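PDB 3WZ3: TraM protein from Plasmid R64, which is probably an inner-membrane component of the plasmid's type IVB secretion (conjugation) apparatus, represented here by its periplasmic NTF2-like domain. Local coordinates for residues F22-F26 with K65-A70; R39-G44 with E131-M135; G73-R79 with W90-P95; G86-W90 with T117-V121; P95-R99 with E109-F114. All coordinates share one frame; numbering follows the deposited sequence.

All five contacts reach one antiparallel sheet, strands 67-82, 88-101, 110-120 and 130-139 in sequential order. Contact 1 opens the series along the chain, joining the loop after helix 7-22 to the start of strand 67-82; it crosses contact 2, which ties the start of helix 42-54 to strand 130-139 and encloses contacts 3, 4 and 5. Those three use strand 88-101: 3 and 4 share W90, 3 and 5 share P95. Contact 5 is nested within contact 4, their centres about 25 Å apart along one hairpin; contacts 2 and 4 lie about 10 Å apart between centres. Contacts 3 to 5 build the sheet, while contacts 1 and 2 join the helical part to its two outer strands.

Contact 1. Residues F22-F26 with K65-A70; sequences FNLDF and KMNLTA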
# COMPACT_ATOMS: atom_id res chain seq x y z
N PHE A 22 -5.28 -0.96 -2.80
CA PHE A 22 -6.14 -2.12 -2.64
C PHE A 22 -7.61 -1.88 -2.95
O PHE A 22 -8.45 -2.70 -2.63
CB PHE A 22 -5.92 -2.76 -1.26
CG PHE A 22 -4.54 -3.31 -1.08
CD1 PHE A 22 -4.11 -4.40 -1.82
CD2 PHE A 22 -3.66 -2.72 -0.20
CE1 PHE A 22 -2.81 -4.89 -1.68
CE2 PHE A 22 -2.37 -3.20 -0.05
CZ PHE A 22 -1.95 -4.29 -0.79
N ASN A 23 -7.89 -0.78 -3.63
CA ASN A 23 -9.18 -0.56 -4.28
C ASN A 23 -9.00 -0.52 -5.78
O ASN A 23 -8.61 0.49 -6.34
CB ASN A 23 -9.85 0.69 -3.73
CG ASN A 23 -10.36 0.48 -2.31
OD1 ASN A 23 -11.45 -0.05 -2.10
ND2 ASN A 23 -9.55 0.85 -1.33
N LEU A 24 -9.27 -1.66 -6.41
CA LEU A 24 -8.94 -1.87 -7.81
C LEU A 24 -10.17 -2.27 -8.60
O LEU A 24 -11.03 -3.03 -8.12
CB LEU A 24 -7.89 -2.97 -7.94
CG LEU A 24 -6.55 -2.72 -7.24
CD1 LEU A 24 -5.69 -3.97 -7.38
CD2 LEU A 24 -5.81 -1.48 -7.77
N ASP A 25 -10.24 -1.76 -9.82
CA ASP A 25 -11.38 -1.99 -10.70
C ASP A 25 -11.06 -3.10 -11.70
O ASP A 25 -9.96 -3.15 -12.25
CB ASP A 25 -11.65 -0.70 -11.45
CG ASP A 25 -12.83 -0.80 -12.36
OD1 ASP A 25 -12.63 -1.15 -13.54
OD2 ASP A 25 -13.96 -0.49 -11.90
N PHE A 26 -12.03 -3.98 -11.99
CA PHE A 26 -11.72 -5.12 -12.86
C PHE A 26 -11.34 -4.74 -14.29
O PHE A 26 -10.68 -5.52 -14.98
CB PHE A 26 -12.82 -6.19 -12.86
CG PHE A 26 -14.01 -5.86 -13.72
CD1 PHE A 26 -15.04 -5.07 -13.23
CD2 PHE A 26 -14.12 -6.37 -15.00
CE1 PHE A 26 -16.15 -4.77 -14.02
CE2 PHE A 26 -15.22 -6.08 -15.78
CZ PHE A 26 -16.24 -5.28 -15.29
N LYS A 65 -13.47 -11.32 -13.13
CA LYS A 65 -14.09 -10.01 -13.35
C LYS A 65 -14.61 -9.43 -12.05
O LYS A 65 -15.75 -8.98 -11.93
CB LYS A 65 -15.22 -10.10 -14.39
CG LYS A 65 -14.74 -10.05 -15.83
CD LYS A 65 -13.75 -11.16 -16.15
CE LYS A 65 -14.48 -12.45 -16.50
NZ LYS A 65 -13.61 -13.44 -17.22
N MSE A 66 -13.74 -9.48 -11.04
CA MSE A 66 -14.09 -8.98 -9.73
C MSE A 66 -13.30 -7.72 -9.42
O MSE A 66 -12.16 -7.56 -9.88
CB MSE A 66 -13.80 -10.03 -8.66
CG MSE A 66 -14.72 -11.26 -8.73
SE MSE A 66 -14.38 -12.45 -7.23
CE MSE A 66 -15.94 -13.61 -7.38
N ASN A 67 -13.91 -6.83 -8.66
CA ASN A 67 -13.20 -5.68 -8.15
C ASN A 67 -12.58 -6.06 -6.82
O ASN A 67 -13.05 -6.98 -6.15
CB ASN A 67 -14.17 -4.52 -7.92
CG ASN A 67 -14.73 -3.96 -9.22
OD1 ASN A 67 -14.14 -4.11 -10.28
ND2 ASN A 67 -15.86 -3.28 -9.13
N LEU A 68 -11.52 -5.35 -6.43
CA LEU A 68 -10.97 -5.48 -5.08
C LEU A 68 -11.37 -4.24 -4.30
O LEU A 68 -11.18 -3.12 -4.78
CB LEU A 68 -9.45 -5.57 -5.12
CG LEU A 68 -8.79 -5.78 -3.75
CD1 LEU A 68 -9.14 -7.14 -3.16
CD2 LEU A 68 -7.27 -5.66 -3.87
N THR A 69 -11.92 -4.44 -3.10
CA THR A 69 -12.27 -3.35 -2.22
C THR A 69 -11.49 -3.51 -0.93
O THR A 69 -11.18 -4.62 -0.52
CB THR A 69 -13.78 -3.34 -1.94
OG1 THR A 69 -14.13 -4.50 -1.18
CG2 THR A 69 -14.56 -3.36 -3.27
N ALA A 70 -11.16 -2.39 -0.29
CA ALA A 70 -10.42 -2.47 0.96
C ALA A 70 -10.67 -1.27 1.84
O ALA A 70 -10.86 -0.15 1.33
CB ALA A 70 -8.91 -2.58 0.69
O HOH W 1 -16.39 -1.77 -11.75
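L24 and L68 form a single antiparallel hydrogen-bonded bridge: L24 N gives to L68 O and L68 N to L24 O, each at 2.9 Å. The two asparagines add side-chain bonds at the ends. The amide of N23 lies against the backbone of A70, its OD1 accepting from A70 N at 3.0 Å from above the carbonyl plane, its ND2 giving to A70 O at 3.1 Å almost within the amide plane. N23 ND2 also reaches A19 O in helix 7-22. At the other end N67 OD1 takes F26 N at 2.7 Å and also lies at the edge of the F26 ring, while a water links N67 ND2 to D25 OD2; D25 OD1 accepts from V27 N and H28 N. Apolar contacts are made by L68, whose CD2 meets the edge of the F22 ring, and by A70 CB, 3.6 Å from F22 CB. The phenyl of F26, swung between its own N and carbonyl carbon (chi1 79°), rests beside K65 CG, with K65 O over one face. Two asparagine amides thus stand in for backbone partners and extend a one-bridge pairing, tying the loop after helix 7-22 to the first strand of the sheet.

Contact 2. Residues R39-G44 with E131-M135; sequences RFSDEG and EIRQM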
# COMPACT_ATOMS: atom_id res chain seq x y z
N ARG A 39 4.39 6.54 -5.37
CA ARG A 39 4.30 6.47 -3.91
C ARG A 39 5.32 5.50 -3.32
O ARG A 39 5.44 5.39 -2.10
CB ARG A 39 2.90 6.04 -3.46
CG ARG A 39 1.80 6.99 -3.90
CD ARG A 39 1.92 8.29 -3.14
NE ARG A 39 0.89 9.27 -3.48
CZ ARG A 39 1.14 10.48 -3.99
NH1 ARG A 39 0.14 11.30 -4.27
NH2 ARG A 39 2.40 10.86 -4.22
N PHE A 40 6.08 4.81 -4.18
CA PHE A 40 6.97 3.72 -3.73
C PHE A 40 8.37 3.87 -4.30
O PHE A 40 8.52 4.41 -5.40
CB PHE A 40 6.46 2.37 -4.27
CG PHE A 40 5.18 1.86 -3.63
CD1 PHE A 40 3.94 2.28 -4.07
CD2 PHE A 40 5.26 0.93 -2.59
CE1 PHE A 40 2.79 1.77 -3.49
CE2 PHE A 40 4.12 0.42 -2.01
CZ PHE A 40 2.89 0.84 -2.44
N SER A 41 9.39 3.40 -3.58
CA SER A 41 10.64 3.07 -4.26
C SER A 41 10.40 1.75 -5.00
O SER A 41 9.42 1.04 -4.74
CB SER A 41 11.77 2.85 -3.25
OG SER A 41 11.56 1.67 -2.50
N ASP A 42 11.31 1.37 -5.89
CA ASP A 42 11.08 0.13 -6.63
C ASP A 42 11.13 -1.10 -5.71
O ASP A 42 10.38 -2.06 -5.92
CB ASP A 42 12.04 0.03 -7.83
CG ASP A 42 11.66 1.00 -8.95
OD1 ASP A 42 10.59 1.64 -8.87
OD2 ASP A 42 12.44 1.14 -9.92
N GLU A 43 11.98 -1.08 -4.68
CA GLU A 43 11.95 -2.16 -3.69
C GLU A 43 10.63 -2.17 -2.90
O GLU A 43 10.11 -3.25 -2.57
CB GLU A 43 13.11 -2.05 -2.71
CG GLU A 43 13.25 -3.30 -1.86
CD GLU A 43 13.81 -4.48 -2.63
OE1 GLU A 43 14.36 -4.26 -3.72
OE2 GLU A 43 13.70 -5.64 -2.15
N GLY A 44 10.09 -1.00 -2.60
CA GLY A 44 8.82 -0.92 -1.92
C GLY A 44 7.72 -1.51 -2.79
O GLY A 44 6.85 -2.25 -2.31
N GLU A 131 8.41 8.35 -0.03
CA GLU A 131 8.05 7.14 -0.77
C GLU A 131 8.12 5.94 0.16
O GLU A 131 8.89 5.93 1.13
CB GLU A 131 8.97 6.94 -1.98
CG GLU A 131 10.35 6.53 -1.62
CD GLU A 131 11.34 6.58 -2.78
OE1 GLU A 131 10.92 6.89 -3.92
OE2 GLU A 131 12.54 6.31 -2.55
N ILE A 132 7.32 4.93 -0.13
CA ILE A 132 7.34 3.70 0.63
C ILE A 132 8.48 2.81 0.16
O ILE A 132 8.51 2.38 -1.00
CB ILE A 132 6.00 2.96 0.44
CG1 ILE A 132 4.86 3.79 1.03
CG2 ILE A 132 6.09 1.56 1.05
CD1 ILE A 132 3.45 3.28 0.66
N ARG A 133 9.42 2.52 1.06
CA ARG A 133 10.55 1.67 0.68
C ARG A 133 10.40 0.22 1.06
O ARG A 133 11.16 -0.63 0.59
CB ARG A 133 11.86 2.20 1.26
CG ARG A 133 11.86 2.26 2.76
CD ARG A 133 13.26 2.54 3.33
NE ARG A 133 14.11 1.37 3.30
CZ ARG A 133 15.24 1.29 2.60
NH1 ARG A 133 15.65 2.33 1.87
NH2 ARG A 133 15.96 0.17 2.62
N GLN A 134 9.40 -0.09 1.89
CA GLN A 134 9.11 -1.47 2.27
C GLN A 134 7.66 -1.62 2.64
O GLN A 134 7.11 -0.77 3.33
CB GLN A 134 9.99 -1.92 3.45
CG GLN A 134 9.89 -3.44 3.70
CD GLN A 134 10.90 -3.94 4.69
OE1 GLN A 134 11.65 -4.88 4.42
NE2 GLN A 134 10.91 -3.34 5.86
N MSE A 135 7.04 -2.70 2.14
CA MSE A 135 5.64 -3.03 2.44
C MSE A 135 5.58 -4.51 2.77
O MSE A 135 6.07 -5.35 1.99
CB MSE A 135 4.73 -2.76 1.24
CG MSE A 135 3.31 -3.20 1.48
SE MSE A 135 2.07 -2.62 0.06
CE MSE A 135 1.59 -0.85 0.70
O HOH W 2 8.75 -4.01 0.07
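An N-cap beside a classic beta bulge brings S41 and R133 together where helix 42-54 starts against strand 130-139. S41 OG accepts from G44 N at 3.0 Å, the capping bond, and rests 3.3 Å from R133 CA. R133 and Q134 form the bulge opposite T117. Before the cap the backbones are bridged at F40 and I132: I132 N gives to R39 O at 2.8 Å in a nearly straight bond (171°), and S41 N gives to I132 O at 2.9 Å from above the carbonyl plane. The same I132 O receives the CA-H of G44 at 3.4 Å; glycine lets the helix backbone come this close to the strand. I132 CD1 sits over one face of the F40 ring, 4.2 Å from its centroid, a CH-pi contact. Selenomethionine M135 makes a Met-aromatic contact, its SE at the ring edge, its bent end (chi3 -86°) bringing CE to 3.8 Å from F40 CZ. A water joins E43 O to M135 N. The carboxylate of E131 lies alongside S41 CB but pairs with K126 and Q119. Strand 130-139, outermost within the chain, pairs with strand 110-120 and packs, through I132 and M135, against helix 7-22 and the start of helix 42-54.

Contact 3. Residues G73-R79 with W90-P95; sequences GAGVLVR and WTFQYP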
# COMPACT_ATOMS: atom_id res chain seq x y z
N GLY A 73 -7.74 0.68 8.50
CA GLY A 73 -8.08 1.16 9.83
C GLY A 73 -7.08 2.16 10.35
O GLY A 73 -6.15 2.57 9.67
N ALA A 74 -7.28 2.56 11.59
CA ALA A 74 -6.36 3.49 12.20
C ALA A 74 -5.00 2.84 12.43
O ALA A 74 -4.90 1.78 13.02
CB ALA A 74 -6.93 4.01 13.51
N GLY A 75 -3.97 3.51 11.95
CA GLY A 75 -2.63 3.00 12.04
C GLY A 75 -1.86 3.60 13.20
O GLY A 75 -2.35 4.48 13.91
N VAL A 76 -0.66 3.06 13.40
CA VAL A 76 0.23 3.53 14.46
C VAL A 76 1.68 3.57 13.99
O VAL A 76 2.10 2.77 13.14
CB VAL A 76 0.15 2.68 15.75
CG1 VAL A 76 -1.26 2.75 16.35
CG2 VAL A 76 0.57 1.28 15.46
N LEU A 77 2.44 4.51 14.55
CA LEU A 77 3.88 4.52 14.37
C LEU A 77 4.54 3.45 15.23
O LEU A 77 4.32 3.39 16.46
CB LEU A 77 4.46 5.89 14.75
CG LEU A 77 5.97 5.98 14.54
CD1 LEU A 77 6.29 6.19 13.06
CD2 LEU A 77 6.58 7.13 15.37
N VAL A 78 5.33 2.59 14.60
CA VAL A 78 6.13 1.61 15.33
C VAL A 78 7.43 2.27 15.80
O VAL A 78 7.73 2.27 16.99
CB VAL A 78 6.47 0.42 14.45
CG1 VAL A 78 7.23 -0.62 15.28
CG2 VAL A 78 5.19 -0.20 13.90
N ARG A 79 8.16 2.88 14.87
CA ARG A 79 9.43 3.52 15.17
C ARG A 79 9.79 4.48 14.04
O ARG A 79 9.19 4.44 12.96
CB ARG A 79 10.55 2.49 15.32
CG ARG A 79 10.97 1.88 13.99
CD ARG A 79 12.12 0.88 14.13
NE ARG A 79 11.75 -0.18 15.06
CZ ARG A 79 11.07 -1.27 14.72
NH1 ARG A 79 10.73 -1.48 13.45
NH2 ARG A 79 10.76 -2.17 15.64
N TRP A 90 10.07 6.50 8.69
CA TRP A 90 9.06 6.16 9.68
C TRP A 90 8.52 4.77 9.31
O TRP A 90 8.30 4.48 8.13
CB TRP A 90 7.86 7.09 9.63
CG TRP A 90 8.10 8.56 9.74
CD1 TRP A 90 7.97 9.33 10.88
CD2 TRP A 90 8.43 9.47 8.68
NE1 TRP A 90 8.21 10.66 10.58
CE2 TRP A 90 8.50 10.76 9.24
CE3 TRP A 90 8.69 9.31 7.32
CZ2 TRP A 90 8.80 11.88 8.48
CZ3 TRP A 90 8.99 10.44 6.57
CH2 TRP A 90 9.04 11.70 7.15
N THR A 91 8.31 3.92 10.31
CA THR A 91 7.66 2.62 10.09
C THR A 91 6.31 2.62 10.80
O THR A 91 6.23 2.85 12.01
CB THR A 91 8.54 1.49 10.62
OG1 THR A 91 9.79 1.46 9.91
CG2 THR A 91 7.83 0.13 10.49
N PHE A 92 5.25 2.34 10.04
CA PHE A 92 3.89 2.31 10.53
C PHE A 92 3.28 0.94 10.35
O PHE A 92 3.67 0.18 9.46
CB PHE A 92 2.99 3.29 9.74
CG PHE A 92 3.37 4.75 9.92
CD1 PHE A 92 2.93 5.47 11.01
CD2 PHE A 92 4.15 5.38 8.98
CE1 PHE A 92 3.28 6.81 11.16
CE2 PHE A 92 4.50 6.70 9.12
CZ PHE A 92 4.07 7.42 10.22
N GLN A 93 2.27 0.62 11.14
CA GLN A 93 1.43 -0.54 10.88
C GLN A 93 -0.02 -0.13 10.84
O GLN A 93 -0.47 0.69 11.64
CB GLN A 93 1.66 -1.63 11.94
CG GLN A 93 2.95 -2.44 11.71
CD GLN A 93 3.17 -3.50 12.75
OE1 GLN A 93 2.36 -3.65 13.67
NE2 GLN A 93 4.29 -4.21 12.65
N TYR A 94 -0.76 -0.68 9.87
CA TYR A 94 -2.18 -0.37 9.69
C TYR A 94 -2.98 -1.65 9.52
O TYR A 94 -2.60 -2.50 8.72
CB TYR A 94 -2.40 0.43 8.39
CG TYR A 94 -1.59 1.68 8.18
CD1 TYR A 94 -0.30 1.60 7.69
CD2 TYR A 94 -2.15 2.95 8.38
CE1 TYR A 94 0.44 2.75 7.43
CE2 TYR A 94 -1.42 4.10 8.11
CZ TYR A 94 -0.13 3.98 7.65
OH TYR A 94 0.62 5.11 7.38
N PRO A 95 -4.12 -1.77 10.19
CA PRO A 95 -5.06 -2.85 9.85
C PRO A 95 -5.64 -2.60 8.45
O PRO A 95 -5.93 -1.44 8.14
CB PRO A 95 -6.18 -2.71 10.90
CG PRO A 95 -5.72 -1.68 11.89
CD PRO A 95 -4.65 -0.87 11.23
O HOH W 3 11.56 -0.30 10.95
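V76 and Q93 form an antiparallel hydrogen-bonded pair, L77 and F92 a non-hydrogen-bonded one, and R79 and T91 another hydrogen-bonded one, with strand axes at 137°. Between L77 and R79 the register slips by one: V78 and R79 both face T91, a classic beta bulge in which T91 O takes V78 N at 2.8 Å, in its carbonyl plane, and R79 N only weakly. T91 N returns a bond to R79 O at 2.8 Å, nearly straight at 174°. Beyond the strand proper, G73 N still reaches P95 O at 2.8 Å, and the bare CA of G75 lies 3.7 Å from Y94 CD2. On the face turned to helix 7-22, L77 CD1 lies over the F92 ring, 4.0 Å from its centroid, and at the edge of the W90 ring; CG anti to the L77 nitrogen (chi1 -178°) directs the methyl there. On the other face V78 CG2 touches Q93 CG, and R79 CG runs alongside T91 CB. A water links R79 NH1 to T91 OG1, which also bonds T117. The hairpin therefore separates its chemistry by face: leucine and aromatic rings pack against helix 7-22, while the other face mixes valine with arginine and threonine bridged by water.

Contact 4. Residues G86-W90 with T117-V121; sequences GVWFW and TIQRV
W90 and I118 form the tight end of this antiparallel hairpin between strands 88-101 and 110-120 in the sheet of what is probably an NTF2-like fold. Their backbones exchange two hydrogen bonds, W90 N to I118 O at 2.9 Å and I118 N to W90 O at 2.8 Å, and a third, R120 N to W88 O, continues the ladder past the non-hydrogen-bonded pair F89 and Q119. The six-membered ring of the W90 indole, carried over by CG anti to the carbonyl carbon (chi1 -54°), crosses I118 with CE3 4.0 Å from I118 CG2, and meets I118 O and R120 CD at its edge; W88 CD1 lies over one face. A10 of helix 7-22 also borders this ring. The face of F89 and Q119 buries less between the strands and is partly open to solvent. F89 leans its CD1 toward T117 CG2 at 3.9 Å, and the polar end of Q119 turns away to E131 and R133 of strand 130-139. At the open end of the hairpin, where strand 88-101 gives way to the preceding loop, V87 reaches across, its CG1 3.5 Å from R120 O. R120 itself is bent at two torsions: its NE gives to G129 O, its guanidinium makes a cation-pi contact with W5, and its methylene CD lies 3.6 Å from W90 CH2.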
# COMPACT_ATOMS: atom_id res chain seq x y z
N GLY A 86 21.59 9.36 6.60
CA GLY A 86 20.97 10.58 7.07
C GLY A 86 19.56 10.80 6.53
O GLY A 86 19.00 11.89 6.67
N VAL A 87 19.00 9.76 5.92
CA VAL A 87 17.64 9.84 5.39
C VAL A 87 16.64 9.40 6.46
O VAL A 87 16.74 8.28 7.00
CB VAL A 87 17.46 8.94 4.16
CG1 VAL A 87 15.99 8.95 3.69
CG2 VAL A 87 18.38 9.39 3.03
N TRP A 88 15.71 10.29 6.79
CA TRP A 88 14.72 10.01 7.83
C TRP A 88 13.70 9.02 7.30
O TRP A 88 13.33 9.05 6.14
CB TRP A 88 14.01 11.29 8.31
CG TRP A 88 13.41 11.09 9.66
CD1 TRP A 88 12.10 10.86 9.96
CD2 TRP A 88 14.12 11.07 10.90
NE1 TRP A 88 11.95 10.71 11.32
CE2 TRP A 88 13.18 10.83 11.92
CE3 TRP A 88 15.46 11.24 11.26
CZ2 TRP A 88 13.54 10.74 13.27
CZ3 TRP A 88 15.82 11.13 12.59
CH2 TRP A 88 14.87 10.89 13.58
N PHE A 89 13.25 8.13 8.17
CA PHE A 89 12.21 7.16 7.84
C PHE A 89 11.26 7.00 9.01
O PHE A 89 11.59 7.30 10.18
CB PHE A 89 12.80 5.79 7.47
CG PHE A 89 13.32 5.03 8.66
CD1 PHE A 89 12.48 4.20 9.39
CD2 PHE A 89 14.65 5.17 9.07
CE1 PHE A 89 12.96 3.51 10.51
CE2 PHE A 89 15.13 4.48 10.18
CZ PHE A 89 14.28 3.66 10.90
N TRP A 90 10.07 6.50 8.69
CA TRP A 90 9.06 6.16 9.68
C TRP A 90 8.52 4.77 9.31
O TRP A 90 8.30 4.48 8.13
CB TRP A 90 7.86 7.09 9.63
CG TRP A 90 8.10 8.56 9.74
CD1 TRP A 90 7.97 9.33 10.88
CD2 TRP A 90 8.43 9.47 8.68
NE1 TRP A 90 8.21 10.66 10.58
CE2 TRP A 90 8.50 10.76 9.24
CE3 TRP A 90 8.69 9.31 7.32
CZ2 TRP A 90 8.80 11.88 8.48
CZ3 TRP A 90 8.99 10.44 6.57
CH2 TRP A 90 9.04 11.70 7.15
N THR A 117 7.22 1.06 5.62
CA THR A 117 8.29 2.00 5.96
C THR A 117 8.38 3.06 4.87
O THR A 117 8.53 2.74 3.68
CB THR A 117 9.65 1.34 6.16
OG1 THR A 117 9.59 0.47 7.30
CG2 THR A 117 10.70 2.40 6.46
N ILE A 118 8.24 4.31 5.30
CA ILE A 118 8.26 5.47 4.42
C ILE A 118 9.57 6.19 4.65
O ILE A 118 9.97 6.41 5.80
CB ILE A 118 7.10 6.41 4.76
CG1 ILE A 118 5.78 5.72 4.45
CG2 ILE A 118 7.22 7.72 3.96
CD1 ILE A 118 4.56 6.42 5.02
N GLN A 119 10.28 6.52 3.57
CA GLN A 119 11.50 7.31 3.70
C GLN A 119 11.36 8.66 3.01
O GLN A 119 10.58 8.81 2.08
CB GLN A 119 12.71 6.56 3.11
CG GLN A 119 12.63 6.35 1.59
CD GLN A 119 13.75 5.45 1.07
OE1 GLN A 119 14.58 4.95 1.84
NE2 GLN A 119 13.78 5.24 -0.23
N ARG A 120 12.13 9.63 3.48
CA ARG A 120 12.20 10.93 2.84
C ARG A 120 12.87 10.83 1.47
O ARG A 120 13.75 9.99 1.25
CB ARG A 120 13.00 11.90 3.71
CG ARG A 120 12.25 12.45 4.92
CD ARG A 120 10.98 13.27 4.55
NE ARG A 120 11.25 14.10 3.36
CZ ARG A 120 11.93 15.23 3.37
NH1 ARG A 120 12.38 15.75 4.52
NH2 ARG A 120 12.16 15.86 2.23
N VAL A 121 12.45 11.73 0.57
CA VAL A 121 12.96 11.86 -0.79
C VAL A 121 13.16 13.36 -1.03
O VAL A 121 12.42 14.17 -0.51
CB VAL A 121 11.93 11.34 -1.81
CG1 VAL A 121 12.42 11.49 -3.24
CG2 VAL A 121 11.64 9.87 -1.52

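Contact 5. Residues P95-R99 with E109-F114; sequences PVRMR and EQSFVF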
# COMPACT_ATOMS: atom_id res chain seq x y z
N PRO A 95 -4.12 -1.77 10.19
CA PRO A 95 -5.06 -2.85 9.85
C PRO A 95 -5.64 -2.60 8.45
O PRO A 95 -5.93 -1.44 8.14
CB PRO A 95 -6.18 -2.71 10.90
CG PRO A 95 -5.72 -1.68 11.89
CD PRO A 95 -4.65 -0.87 11.23
N VAL A 96 -5.78 -3.66 7.65
CA VAL A 96 -6.41 -3.54 6.35
C VAL A 96 -7.33 -4.74 6.17
O VAL A 96 -6.91 -5.88 6.38
CB VAL A 96 -5.37 -3.55 5.22
CG1 VAL A 96 -6.07 -3.50 3.85
CG2 VAL A 96 -4.41 -2.38 5.39
N ARG A 97 -8.59 -4.49 5.82
CA ARG A 97 -9.47 -5.59 5.45
C ARG A 97 -9.80 -5.41 3.97
O ARG A 97 -10.02 -4.30 3.52
CB ARG A 97 -10.73 -5.61 6.32
CG ARG A 97 -11.53 -4.34 6.34
CD ARG A 97 -12.65 -4.43 7.40
NE ARG A 97 -13.45 -3.21 7.48
CZ ARG A 97 -14.51 -2.95 6.71
NH1 ARG A 97 -14.89 -3.83 5.80
NH2 ARG A 97 -15.18 -1.82 6.86
N MSE A 98 -9.79 -6.50 3.22
CA MSE A 98 -10.06 -6.40 1.79
C MSE A 98 -10.90 -7.56 1.29
O MSE A 98 -10.95 -8.62 1.90
CB MSE A 98 -8.75 -6.28 0.99
CG MSE A 98 -7.88 -7.51 0.99
SE MSE A 98 -6.20 -7.27 -0.01
CE MSE A 98 -5.28 -6.11 1.23
N ARG A 99 -11.57 -7.34 0.17
CA ARG A 99 -12.50 -8.33 -0.33
C ARG A 99 -12.64 -8.25 -1.83
O ARG A 99 -12.77 -7.16 -2.38
CB ARG A 99 -13.88 -8.13 0.32
CG ARG A 99 -14.83 -9.29 0.03
CD ARG A 99 -16.15 -9.11 0.73
NE ARG A 99 -16.86 -10.39 0.80
CZ ARG A 99 -17.93 -10.60 1.55
NH1 ARG A 99 -18.41 -9.63 2.32
NH2 ARG A 99 -18.51 -11.80 1.54
N GLU A 109 -14.01 -11.98 2.97
CA GLU A 109 -13.11 -10.90 3.37
C GLU A 109 -11.84 -11.48 3.98
O GLU A 109 -11.87 -12.53 4.66
CB GLU A 109 -13.80 -10.00 4.37
CG GLU A 109 -13.00 -8.79 4.78
CD GLU A 109 -13.73 -7.94 5.79
OE1 GLU A 109 -14.21 -6.85 5.42
OE2 GLU A 109 -13.83 -8.38 6.96
N GLN A 110 -10.71 -10.82 3.74
CA GLN A 110 -9.46 -11.15 4.41
C GLN A 110 -8.96 -9.96 5.22
O GLN A 110 -9.11 -8.80 4.80
CB GLN A 110 -8.37 -11.53 3.42
CG GLN A 110 -8.62 -12.78 2.60
CD GLN A 110 -7.39 -13.12 1.79
OE1 GLN A 110 -6.74 -14.14 2.02
NE2 GLN A 110 -7.02 -12.24 0.86
N SER A 111 -8.37 -10.26 6.37
CA SER A 111 -7.92 -9.24 7.31
C SER A 111 -6.41 -9.33 7.46
O SER A 111 -5.86 -10.42 7.60
CB SER A 111 -8.59 -9.50 8.66
OG SER A 111 -8.21 -8.56 9.63
N PHE A 112 -5.73 -8.17 7.47
CA PHE A 112 -4.28 -8.11 7.53
C PHE A 112 -3.85 -6.94 8.42
O PHE A 112 -4.64 -6.03 8.70
CB PHE A 112 -3.67 -7.84 6.14
CG PHE A 112 -4.06 -8.86 5.08
CD1 PHE A 112 -3.31 -10.01 4.91
CD2 PHE A 112 -5.16 -8.65 4.28
CE1 PHE A 112 -3.67 -10.95 3.93
CE2 PHE A 112 -5.52 -9.57 3.31
CZ PHE A 112 -4.77 -10.72 3.14
N VAL A 113 -2.59 -6.97 8.84
CA VAL A 113 -1.92 -5.77 9.31
C VAL A 113 -0.78 -5.51 8.34
O VAL A 113 0.11 -6.35 8.18
CB VAL A 113 -1.38 -5.91 10.76
CG1 VAL A 113 -0.63 -4.66 11.15
CG2 VAL A 113 -2.55 -6.12 11.73
N PHE A 114 -0.80 -4.36 7.68
CA PHE A 114 0.31 -3.98 6.81
C PHE A 114 1.35 -3.13 7.51
O PHE A 114 1.02 -2.15 8.17
CB PHE A 114 -0.20 -3.20 5.61
CG PHE A 114 -0.67 -4.07 4.48
CD1 PHE A 114 -1.87 -4.75 4.57
CD2 PHE A 114 0.10 -4.21 3.34
CE1 PHE A 114 -2.31 -5.55 3.53
CE2 PHE A 114 -0.33 -5.03 2.30
CZ PHE A 114 -1.53 -5.70 2.40
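V96 pairs with F112 and M98 with Q110 as antiparallel hydrogen-bonded pairs, P95 with V113 and R97 with S111 as non-hydrogen-bonded ones, the strand axes 150° apart. Four backbone bonds result, among them V96 N to F112 O at 2.8 Å and Q110 N to M98 O at 2.9 Å. On the buried face selenomethionine M98 crosses the side chains of F112 and F114 at about a right angle. Its CG meets the edge of F112, 3.9 Å from CE2, and its selenium lies oblique to the same ring, a Met-aromatic contact. The bend at its last torsion (chi3 72°) carries CE across to F114, 3.8 Å from F114 CE1. V96 CG2 closes on the same ring at 3.6 Å from F114 CD1. The two strands belong to the hairpin 88-101/110-120 at the middle of the four-stranded sheet, and this face looks toward helix 7-22, whose F22 touches M98 and meets the F114 ring, while M135 and S137 of strand 130-139 pack on F114. The opposite face, of P95, R97, S111 and V113, is largely exposed: R97, extended from CG to NE, gives its NH1 to E109 OE1 at 3.1 Å in a salt bridge; the oxygen lies near the guanidinium plane and is met almost along its C-O bond, with the two flat groups turned 57° apart. R99 holds one guanidinium face over E109 N while its NE bonds K107 O.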